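Local coordinates for protein cyclase (Uncultured organism, PDB 5IBZ) that binds acetylphosphate in the crystal and may have arylformamidase activity, as is generally assigned to its family, at residues Ala10-Trp20 against Pro266-Leu275; Pro173-Glu184 against Pro225-Trp236. All coordinates share one frame; numbering follows the deposited sequence.

Interaction 1: residues Ala10-Trp20 against Pro266-Leu275. With UVW (acetylphosphate), chain F.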
loop_
_atom_site.group_PDB
_atom_site.type_symbol
_atom_site.label_atom_id
_atom_site.label_comp_id
_atom_site.label_asym_id
_atom_site.label_seq_id
_atom_site.Cartn_x
_atom_site.Cartn_y
_atom_site.Cartn_z
ATOM N N ALA B 10 32.868 9.648 16.664
ATOM C CA ALA B 10 32.801 10.302 17.964
ATOM C C ALA B 10 31.419 10.894 18.183
ATOM O O ALA B 10 31.009 11.821 17.480
ATOM C CB ALA B 10 33.864 11.389 18.085
ATOM N N LEU B 11 30.699 10.334 19.150
ATOM C CA LEU B 11 29.454 10.923 19.630
ATOM C C LEU B 11 29.816 12.059 20.577
ATOM O O LEU B 11 30.562 11.856 21.543
ATOM C CB LEU B 11 28.594 9.871 20.342
ATOM C CG LEU B 11 27.228 10.341 20.867
ATOM C CD1 LEU B 11 26.228 10.461 19.723
ATOM C CD2 LEU B 11 26.710 9.396 21.950
ATOM N N HIS B 12 29.321 13.258 20.293
ATOM C CA HIS B 12 29.587 14.401 21.162
ATOM C C HIS B 12 28.752 14.289 22.431
ATOM O O HIS B 12 27.544 14.054 22.359
ATOM C CB HIS B 12 29.299 15.714 20.430
ATOM C CG HIS B 12 30.218 15.945 19.272
ATOM N ND1 HIS B 12 31.492 16.450 19.426
ATOM C CD2 HIS B 12 30.070 15.685 17.950
ATOM C CE1 HIS B 12 32.083 16.513 18.244
ATOM N NE2 HIS B 12 31.240 16.056 17.331
ATOM N N PRO B 13 29.397 14.435 23.604
ATOM C CA PRO B 13 28.596 14.292 24.821
ATOM C C PRO B 13 27.464 15.304 24.880
ATOM O O PRO B 13 27.665 16.495 24.658
ATOM C CB PRO B 13 29.608 14.538 25.944
ATOM C CG PRO B 13 30.939 14.230 25.340
ATOM C CD PRO B 13 30.830 14.631 23.904
ATOM N N HIS B 14 26.275 14.803 25.178
ATOM C CA HIS B 14 25.098 15.636 25.293
ATOM C C HIS B 14 25.326 16.884 26.133
ATOM O O HIS B 14 24.954 17.974 25.725
ATOM C CB HIS B 14 23.943 14.845 25.903
ATOM C CG HIS B 14 22.713 15.668 26.109
ATOM N ND1 HIS B 14 22.430 16.302 27.301
ATOM C CD2 HIS B 14 21.708 15.987 25.264
ATOM C CE1 HIS B 14 21.292 16.962 27.184
ATOM N NE2 HIS B 14 20.834 16.786 25.957
ATOM N N GLU B 15 25.930 16.726 27.303
ATOM C CA GLU B 15 25.996 17.832 28.260
ATOM C C GLU B 15 26.872 18.963 27.730
ATOM O O GLU B 15 26.646 20.130 28.042
ATOM C CB GLU B 15 26.511 17.346 29.622
ATOM C CG GLU B 15 25.591 16.320 30.308
ATOM C CD GLU B 15 24.140 16.771 30.386
ATOM O OE1 GLU B 15 23.899 17.992 30.520
ATOM O OE2 GLU B 15 23.239 15.904 30.306
ATOM N N LYS B 16 27.863 18.622 26.914
ATOM C CA LYS B 16 28.722 19.646 26.327
ATOM C C LYS B 16 28.066 20.318 25.118
ATOM O O LYS B 16 28.382 21.470 24.807
ATOM C CB LYS B 16 30.071 19.044 25.910
ATOM N N LEU B 17 27.156 19.616 24.438
ATOM C CA LEU B 17 26.640 20.122 23.167
ATOM C C LEU B 17 25.200 19.721 22.880
ATOM O O LEU B 17 24.935 18.700 22.244
ATOM C CB LEU B 17 27.533 19.638 22.021
ATOM C CG LEU B 17 27.304 20.280 20.657
ATOM C CD1 LEU B 17 27.696 21.737 20.665
ATOM C CD2 LEU B 17 28.106 19.518 19.627
ATOM N N ASN B 18 24.265 20.547 23.320
ATOM C CA ASN B 18 22.861 20.289 23.028
ATOM C C ASN B 18 22.058 21.580 23.056
ATOM O O ASN B 18 22.515 22.607 23.613
ATOM C CB ASN B 18 22.270 19.274 24.012
ATOM C CG ASN B 18 22.048 19.849 25.380
ATOM O OD1 ASN B 18 21.080 20.572 25.600
ATOM N ND2 ASN B 18 22.950 19.542 26.316
ATOM N N ASN B 19 20.889 21.535 22.431
ATOM C CA ASN B 19 19.954 22.641 22.465
ATOM C C ASN B 19 18.714 22.381 23.324
ATOM O O ASN B 19 17.714 23.075 23.185
ATOM C CB ASN B 19 19.511 22.988 21.040
ATOM C CG ASN B 19 20.586 23.653 20.244
ATOM O OD1 ASN B 19 21.370 24.446 20.776
ATOM N ND2 ASN B 19 20.625 23.357 18.940
ATOM N N TRP B 20 18.767 21.409 24.223
ATOM C CA TRP B 20 17.624 21.158 25.089
ATOM C C TRP B 20 17.344 22.394 25.936
ATOM O O TRP B 20 18.260 22.975 26.512
ATOM C CB TRP B 20 17.861 19.951 25.988
ATOM C CG TRP B 20 17.930 18.633 25.259
ATOM C CD1 TRP B 20 18.236 18.416 23.932
ATOM C CD2 TRP B 20 17.680 17.349 25.826
ATOM N NE1 TRP B 20 18.201 17.064 23.659
ATOM C CE2 TRP B 20 17.859 16.390 24.807
ATOM C CE3 TRP B 20 17.325 16.914 27.103
ATOM C CZ2 TRP B 20 17.684 15.017 25.037
ATOM C CZ3 TRP B 20 17.159 15.561 27.325
ATOM C CH2 TRP B 20 17.336 14.632 26.306
ATOM N N PRO B 266 26.951 8.370 14.958
ATOM C CA PRO B 266 26.900 9.411 15.973
ATOM C C PRO B 266 26.295 10.715 15.450
ATOM O O PRO B 266 25.652 11.414 16.233
ATOM C CB PRO B 266 28.367 9.594 16.358
ATOM C CG PRO B 266 29.147 9.090 15.183
ATOM C CD PRO B 266 28.341 7.960 14.657
ATOM N N VAL B 267 26.476 11.041 14.168
ATOM C CA VAL B 267 25.966 12.326 13.661
ATOM C C VAL B 267 24.433 12.349 13.688
ATOM O O VAL B 267 23.831 13.362 14.043
ATOM C CB VAL B 267 26.485 12.630 12.239
ATOM C CG1 VAL B 267 25.880 13.922 11.699
ATOM C CG2 VAL B 267 28.018 12.707 12.246
ATOM N N HIS B 268 23.788 11.248 13.308
ATOM C CA HIS B 268 22.333 11.156 13.410
ATOM C C HIS B 268 21.858 11.474 14.819
ATOM O O HIS B 268 20.940 12.266 15.032
ATOM C CB HIS B 268 21.853 9.754 13.060
ATOM C CG HIS B 268 21.656 9.536 11.601
ATOM N ND1 HIS B 268 22.706 9.305 10.741
ATOM C CD2 HIS B 268 20.535 9.519 10.846
ATOM C CE1 HIS B 268 22.237 9.151 9.518
ATOM N NE2 HIS B 268 20.923 9.277 9.553
ATOM N N GLY B 269 22.490 10.828 15.780
ATOM C CA GLY B 269 22.127 11.002 17.171
ATOM C C GLY B 269 22.344 12.421 17.636
ATOM O O GLY B 269 21.470 13.026 18.273
ATOM N N ASN B 270 23.520 12.970 17.345
ATOM C CA ASN B 270 23.835 14.316 17.801
ATOM C C ASN B 270 22.931 15.350 17.123
ATOM O O ASN B 270 22.443 16.258 17.781
ATOM C CB ASN B 270 25.304 14.667 17.535
ATOM C CG ASN B 270 26.281 13.912 18.436
ATOM O OD1 ASN B 270 27.413 13.653 18.038
ATOM N ND2 ASN B 270 25.863 13.586 19.643
ATOM N N LEU B 271 22.705 15.231 15.810
ATOM C CA LEU B 271 21.875 16.235 15.158
ATOM C C LEU B 271 20.420 16.156 15.600
ATOM O O LEU B 271 19.830 17.152 16.018
ATOM C CB LEU B 271 21.945 16.114 13.644
ATOM C CG LEU B 271 23.287 16.497 13.022
ATOM C CD1 LEU B 271 23.168 16.437 11.495
ATOM C CD2 LEU B 271 23.814 17.842 13.464
ATOM N N LEU B 272 19.823 14.973 15.512
ATOM C CA LEU B 272 18.390 14.863 15.798
ATOM C C LEU B 272 18.054 15.022 17.272
ATOM O O LEU B 272 17.222 15.851 17.629
ATOM C CB LEU B 272 17.867 13.521 15.297
ATOM C CG LEU B 272 17.941 13.381 13.762
ATOM C CD1 LEU B 272 17.630 11.956 13.371
ATOM C CD2 LEU B 272 17.040 14.341 13.010
ATOM N N ARG B 273 18.711 14.242 18.122
ATOM C CA ARG B 273 18.439 14.295 19.555
ATOM C C ARG B 273 19.066 15.482 20.274
ATOM O O ARG B 273 18.383 16.171 21.027
ATOM C CB ARG B 273 18.906 13.008 20.232
ATOM C CG ARG B 273 18.750 13.032 21.735
ATOM C CD ARG B 273 19.443 11.866 22.336
ATOM N NE ARG B 273 19.160 11.689 23.744
ATOM C CZ ARG B 273 19.892 12.157 24.744
ATOM N NH1 ARG B 273 20.958 12.916 24.510
ATOM N NH2 ARG B 273 19.545 11.881 26.001
ATOM N N ASP B 274 20.363 15.702 20.096
ATOM C CA ASP B 274 21.028 16.688 20.926
ATOM C C ASP B 274 20.747 18.120 20.434
ATOM O O ASP B 274 20.453 19.002 21.251
ATOM C CB ASP B 274 22.535 16.405 20.973
ATOM C CG ASP B 274 22.863 15.073 21.633
ATOM O OD1 ASP B 274 22.114 14.660 22.530
ATOM O OD2 ASP B 274 23.871 14.440 21.255
ATOM N N LEU B 275 20.862 18.368 19.130
ATOM C CA LEU B 275 20.672 19.725 18.587
ATOM C C LEU B 275 19.259 20.047 18.096
ATOM O O LEU B 275 18.894 21.227 17.961
ATOM C CB LEU B 275 21.645 19.964 17.427
ATOM C CG LEU B 275 23.137 19.801 17.710
ATOM C CD1 LEU B 275 23.941 20.278 16.496
ATOM C CD2 LEU B 275 23.558 20.532 18.960
HETATM C C1 UVW F . 19.603 4.770 7.634
HETATM O O1 UVW F . 18.540 4.272 7.487
HETATM C C1M UVW F . 20.841 3.894 7.813
HETATM O O2 UVW F . 19.756 6.159 7.646
HETATM P P UVW F . 18.492 7.210 7.613
HETATM O O1P UVW F . 17.427 6.812 8.608
HETATM O O2P UVW F . 19.073 8.561 7.962
HETATM O O3P UVW F . 17.864 7.279 6.245
HETATM O O HOH W 1 28.819 13.145 15.921
HETATM O O HOH W 2 25.994 16.646 20.422
#
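W20 and R273 meet because each first torsion aims a flat group at the other: W20 turns CG anti to its carbonyl carbon (chi1 -68°), while R273 holds CG opposite its backbone N and runs extended to NE. The CZ2–CH2 corner of the indole thereby leans over one face of the guanidinium, CZ2 of W20 lying 3.6 Å from CZ of R273, with the two planes 52° apart. The indole edge also donates, NE1 of W20 bonding R273 O at 2.8 Å. R273 NH1 makes a salt bridge to its neighbour D274 OD1, and the H14 imidazole brings CD2 to within 3.1 Å of the same OD1; Y122 adds a cation-pi contact to R273. Here an irregular N-terminal segment is laid along helix 266-275, which widens into a pi-type turn at 270-275. The carbonyls of R273, D274 and L275 accept in succession from W20 NE1, N19 N and N19 ND2, the last bond 2.9 Å from ND2 to L275 O and lying in the carbonyl plane on a lone pair. N19 OD1 accepts from K22 NZ, just beyond the segment. N18 OD1 takes the backbone N of W20 in an Asx turn that shapes the chain there. Nearer the N-terminus, N270 OD1 receives H12 N at 3.0 Å, nearly straight at 171°, and a water joins that oxygen to A10 O. The N270 amide nitrogen gives its stronger bond to D274 OD2 (2.7 Å) and a weak one to H12 O. From the same helix H268 reaches the acetylphosphate, NE2 donating to O2P at 2.5 Å.

Interaction 2: residues Pro173-Glu184 against Pro225-Trp236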
loop_
_atom_site.group_PDB
_atom_site.type_symbol
_atom_site.label_atom_id
_atom_site.label_comp_id
_atom_site.label_asym_id
_atom_site.label_seq_id
_atom_site.Cartn_x
_atom_site.Cartn_y
_atom_site.Cartn_z
ATOM N N PRO B 173 36.189 10.575 -3.295
ATOM C CA PRO B 173 36.434 9.135 -3.184
ATOM C C PRO B 173 35.301 8.413 -2.488
ATOM O O PRO B 173 34.597 8.981 -1.656
ATOM C CB PRO B 173 37.707 9.046 -2.332
ATOM C CG PRO B 173 38.327 10.368 -2.411
ATOM C CD PRO B 173 37.232 11.353 -2.603
ATOM N N GLU B 174 35.160 7.131 -2.807
ATOM C CA GLU B 174 34.177 6.292 -2.140
ATOM C C GLU B 174 34.393 6.366 -0.634
ATOM O O GLU B 174 35.516 6.196 -0.147
ATOM C CB GLU B 174 34.271 4.837 -2.627
ATOM C CG GLU B 174 33.338 3.890 -1.883
ATOM C CD GLU B 174 33.385 2.456 -2.390
ATOM O OE1 GLU B 174 33.934 2.209 -3.481
ATOM O OE2 GLU B 174 32.872 1.566 -1.688
ATOM N N GLY B 175 33.320 6.646 0.101
ATOM C CA GLY B 175 33.370 6.636 1.550
ATOM C C GLY B 175 34.067 7.838 2.185
ATOM O O GLY B 175 34.348 7.832 3.378
ATOM N N TYR B 176 34.347 8.872 1.396
ATOM C CA TYR B 176 35.063 10.038 1.893
ATOM C C TYR B 176 34.319 10.717 3.046
ATOM O O TYR B 176 33.118 10.979 2.957
ATOM C CB TYR B 176 35.305 11.039 0.772
ATOM C CG TYR B 176 36.020 12.270 1.284
ATOM C CD1 TYR B 176 37.357 12.215 1.646
ATOM C CD2 TYR B 176 35.352 13.472 1.427
ATOM C CE1 TYR B 176 38.015 13.326 2.139
ATOM C CE2 TYR B 176 36.003 14.591 1.911
ATOM C CZ TYR B 176 37.334 14.514 2.261
ATOM O OH TYR B 176 38.006 15.609 2.766
ATOM N N THR B 177 35.040 11.010 4.127
ATOM C CA THR B 177 34.450 11.748 5.253
ATOM C C THR B 177 34.620 13.256 5.065
ATOM O O THR B 177 35.729 13.778 5.061
ATOM C CB THR B 177 35.066 11.313 6.599
ATOM O OG1 THR B 177 34.792 9.926 6.831
ATOM C CG2 THR B 177 34.475 12.131 7.752
ATOM N N ILE B 178 33.495 13.944 4.899
ATOM C CA ILE B 178 33.476 15.391 4.742
ATOM C C ILE B 178 33.582 16.050 6.114
ATOM O O ILE B 178 32.783 15.804 7.000
ATOM C CB ILE B 178 32.201 15.853 4.016
ATOM C CG1 ILE B 178 32.134 15.201 2.634
ATOM C CG2 ILE B 178 32.165 17.378 3.901
ATOM C CD1 ILE B 178 30.773 15.319 1.975
ATOM N N THR B 179 34.583 16.900 6.251
ATOM C CA THR B 179 34.954 17.503 7.521
ATOM C C THR B 179 34.516 18.948 7.657
ATOM O O THR B 179 34.126 19.600 6.686
ATOM C CB THR B 179 36.474 17.490 7.683
ATOM O OG1 THR B 179 37.034 18.327 6.661
ATOM C CG2 THR B 179 37.031 16.073 7.578
ATOM N N ARG B 180 34.639 19.468 8.870
ATOM C CA ARG B 180 34.471 20.892 9.133
ATOM C C ARG B 180 35.340 21.733 8.194
ATOM O O ARG B 180 34.884 22.723 7.611
ATOM C CB ARG B 180 34.837 21.217 10.586
ATOM C CG ARG B 180 34.717 22.712 10.944
ATOM C CD ARG B 180 35.378 23.015 12.293
ATOM N NE ARG B 180 35.256 24.439 12.623
ATOM C CZ ARG B 180 34.389 24.950 13.498
ATOM N NH1 ARG B 180 33.604 24.159 14.226
ATOM N NH2 ARG B 180 34.338 26.259 13.675
ATOM N N ALA B 181 36.602 21.357 8.056
ATOM C CA ALA B 181 37.523 22.121 7.234
ATOM C C ALA B 181 37.082 22.116 5.768
ATOM O O ALA B 181 37.215 23.116 5.078
ATOM C CB ALA B 181 38.921 21.561 7.372
ATOM N N ASP B 182 36.558 20.990 5.297
ATOM C CA ASP B 182 36.029 20.920 3.927
ATOM C C ASP B 182 34.860 21.879 3.737
ATOM O O ASP B 182 34.765 22.609 2.734
ATOM C CB ASP B 182 35.542 19.513 3.580
ATOM C CG ASP B 182 36.626 18.488 3.540
ATOM O OD1 ASP B 182 37.813 18.837 3.297
ATOM O OD2 ASP B 182 36.255 17.296 3.695
ATOM N N LEU B 183 33.934 21.870 4.693
ATOM C CA LEU B 183 32.756 22.721 4.601
ATOM C C LEU B 183 33.148 24.205 4.635
ATOM O O LEU B 183 32.689 24.996 3.817
ATOM C CB LEU B 183 31.777 22.384 5.724
ATOM C CG LEU B 183 31.112 21.018 5.583
ATOM C CD1 LEU B 183 30.512 20.584 6.902
ATOM C CD2 LEU B 183 30.046 21.048 4.501
ATOM N N GLU B 184 34.019 24.589 5.569
ATOM C CA GLU B 184 34.461 25.988 5.642
ATOM C C GLU B 184 35.282 26.390 4.416
ATOM O O GLU B 184 35.170 27.517 3.917
ATOM C CB GLU B 184 35.264 26.222 6.924
ATOM C CG GLU B 184 34.421 26.014 8.147
ATOM C CD GLU B 184 35.040 26.605 9.404
ATOM O OE1 GLU B 184 36.114 26.123 9.823
ATOM O OE2 GLU B 184 34.444 27.549 9.966
ATOM N N PRO B 225 31.126 1.380 1.740
ATOM C CA PRO B 225 31.105 2.689 2.402
ATOM C C PRO B 225 30.529 3.785 1.524
ATOM O O PRO B 225 30.652 3.710 0.308
ATOM C CB PRO B 225 32.579 2.979 2.687
ATOM C CG PRO B 225 33.244 1.684 2.634
ATOM C CD PRO B 225 32.485 0.845 1.643
HETATM N N MSE B 226 29.922 4.781 2.155
HETATM C CA MSE B 226 29.293 5.886 1.434
HETATM C C MSE B 226 29.753 7.228 1.988
HETATM O O MSE B 226 29.739 7.442 3.199
HETATM C CB MSE B 226 27.771 5.764 1.512
HETATM C CG MSE B 226 27.243 4.579 0.735
HETATM SE SE MSE B 226 25.302 4.420 0.881
HETATM C CE MSE B 226 25.265 3.868 2.715
ATOM N N THR B 227 30.168 8.128 1.095
ATOM C CA THR B 227 30.638 9.453 1.493
ATOM C C THR B 227 29.568 10.247 2.248
ATOM O O THR B 227 28.379 10.152 1.958
ATOM C CB THR B 227 31.105 10.270 0.262
ATOM O OG1 THR B 227 31.634 11.535 0.686
ATOM C CG2 THR B 227 29.977 10.517 -0.710
ATOM N N GLY B 228 29.988 11.024 3.237
ATOM C CA GLY B 228 29.065 11.919 3.926
ATOM C C GLY B 228 29.795 12.696 5.006
ATOM O O GLY B 228 31.025 12.595 5.123
ATOM N N ILE B 229 29.053 13.475 5.786
ATOM C CA ILE B 229 29.682 14.290 6.817
ATOM C C ILE B 229 30.123 13.464 8.022
ATOM O O ILE B 229 29.543 12.432 8.359
ATOM C CB ILE B 229 28.768 15.462 7.276
ATOM C CG1 ILE B 229 27.442 14.975 7.871
ATOM C CG2 ILE B 229 28.573 16.413 6.101
ATOM C CD1 ILE B 229 26.601 16.093 8.516
ATOM N N GLY B 230 31.210 13.925 8.641
ATOM C CA GLY B 230 31.776 13.272 9.806
ATOM C C GLY B 230 31.456 13.969 11.114
ATOM O O GLY B 230 30.794 14.999 11.147
ATOM N N SER B 231 31.937 13.384 12.201
ATOM C CA SER B 231 31.571 13.851 13.533
ATOM C C SER B 231 32.018 15.289 13.829
ATOM O O SER B 231 31.360 15.974 14.610
ATOM C CB SER B 231 32.139 12.915 14.597
ATOM O OG SER B 231 33.548 12.911 14.534
ATOM N N ASP B 232 33.113 15.766 13.239
ATOM C CA ASP B 232 33.577 17.105 13.606
ATOM C C ASP B 232 32.804 18.202 12.870
ATOM O O ASP B 232 33.058 19.388 13.086
ATOM C CB ASP B 232 35.115 17.233 13.416
ATOM C CG ASP B 232 35.549 17.696 12.033
ATOM O OD1 ASP B 232 34.783 17.614 11.052
ATOM O OD2 ASP B 232 36.719 18.128 11.939
ATOM N N THR B 233 31.804 17.829 12.069
ATOM C CA THR B 233 30.911 18.833 11.499
ATOM C C THR B 233 29.808 19.240 12.491
ATOM O O THR B 233 29.172 20.277 12.330
ATOM C CB THR B 233 30.254 18.354 10.183
ATOM O OG1 THR B 233 29.323 17.295 10.447
ATOM C CG2 THR B 233 31.321 17.907 9.159
ATOM N N VAL B 234 29.595 18.443 13.534
ATOM C CA VAL B 234 28.450 18.663 14.420
ATOM C C VAL B 234 28.595 19.961 15.253
ATOM O O VAL B 234 27.642 20.756 15.324
ATOM C CB VAL B 234 28.215 17.428 15.309
ATOM C CG1 VAL B 234 27.210 17.734 16.401
ATOM C CG2 VAL B 234 27.685 16.262 14.461
ATOM N N PRO B 235 29.766 20.201 15.859
ATOM C CA PRO B 235 29.846 21.468 16.595
ATOM C C PRO B 235 29.695 22.672 15.654
ATOM O O PRO B 235 29.135 23.700 16.046
ATOM C CB PRO B 235 31.230 21.419 17.229
ATOM C CG PRO B 235 31.571 19.967 17.323
ATOM C CD PRO B 235 30.949 19.358 16.078
ATOM N N TRP B 236 30.202 22.543 14.432
ATOM C CA TRP B 236 30.086 23.624 13.446
ATOM C C TRP B 236 28.619 23.886 13.083
ATOM O O TRP B 236 28.178 25.033 13.027
ATOM C CB TRP B 236 30.908 23.280 12.207
ATOM C CG TRP B 236 30.910 24.312 11.137
ATOM C CD1 TRP B 236 31.633 25.480 11.104
ATOM C CD2 TRP B 236 30.156 24.269 9.929
ATOM N NE1 TRP B 236 31.381 26.149 9.930
ATOM C CE2 TRP B 236 30.471 25.427 9.198
ATOM C CE3 TRP B 236 29.248 23.352 9.388
ATOM C CZ2 TRP B 236 29.905 25.697 7.957
ATOM C CZ3 TRP B 236 28.687 23.627 8.158
ATOM C CH2 TRP B 236 29.015 24.784 7.459
HETATM O O HOH W 3 30.865 7.197 -1.550
HETATM O O HOH W 4 33.788 21.312 14.715
HETATM O O HOH W 5 38.055 19.535 10.056
HETATM O O HOH W 6 32.284 28.823 9.240
#
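Y176 O is gripped twice from the facing segment: G228 N donates to it from 3.1 Å, nearly along the carbonyl axis, and the T227 hydroxyl donates through OG1 at 2.8 Å, tilted from the carbonyl plane. I178 carries the pairing onward in parallel register, its N donating to G228 O and its O accepting from G230 N. Beyond the strands a type I turn from G230 to T233 brings in D232, whose OD1 takes R180 N at 2.9 Å, from the syn side but tilted out of the carboxylate plane, at the first turn of helix 180-190. The helices then pack side chain to side chain. L183 sets CB over one face of the W236 six-membered ring in a CH-pi contact, 4.3 Å from the centroid, while its CD1 meets T233 CG2. R180, extended with CG anti to the backbone N (chi1 179°), turns one face of its guanidinium to the edge of the indole, W236 CD1 3.7 Å above its plane and the two planes 76° apart. Among its partners are E239, in a salt bridge, E184, through a long, weak bond from NE, and a water shared with D232 O. Another water links E184 OE2 to W236 NE1.

In the second shell, T179 and D182 form a capping box at the start of helix 180-190: D182 N donates to T179 OG1, and T179 N to D182 OD2. That OD2 also accepts the Y176 hydroxyl, while K168 pairs with D182 OD1. Each strand of the small parallel sheet is followed closely by a helix, 180-190 after 177-178 and, past a turn, 233-239 after 228-229. Because the D232 carboxylate receives a backbone N-H at the N-terminal end of helix 180-190, the helix dipole would probably favour its negative charge, adding an electrostatic part to the hydrogen bond.

How the interactions relate
Interaction 2 is nested inside the long loop that interaction 1 closes: 173-184 and 225-236 both come between 10-20 and 266-275 in sequence, and the two centres are about 16 Å apart. They also touch, since H12 NE2 probably hydrogen-bonds S231 O and the H12 ring rests against V234 and P235. V234 of helix 233-239 packs on V267, N270 and L275 of helix 266-275. The small parallel sheet of 177-178 and 228-229 is separate from the nine-stranded mixed sheet, which I229 and W236 touch at strand 199-203. Helix 266-275 also carries H268 of the acetylphosphate pocket, so the N-terminal segment and helix 233-239 pack against a helix that reaches the ligand.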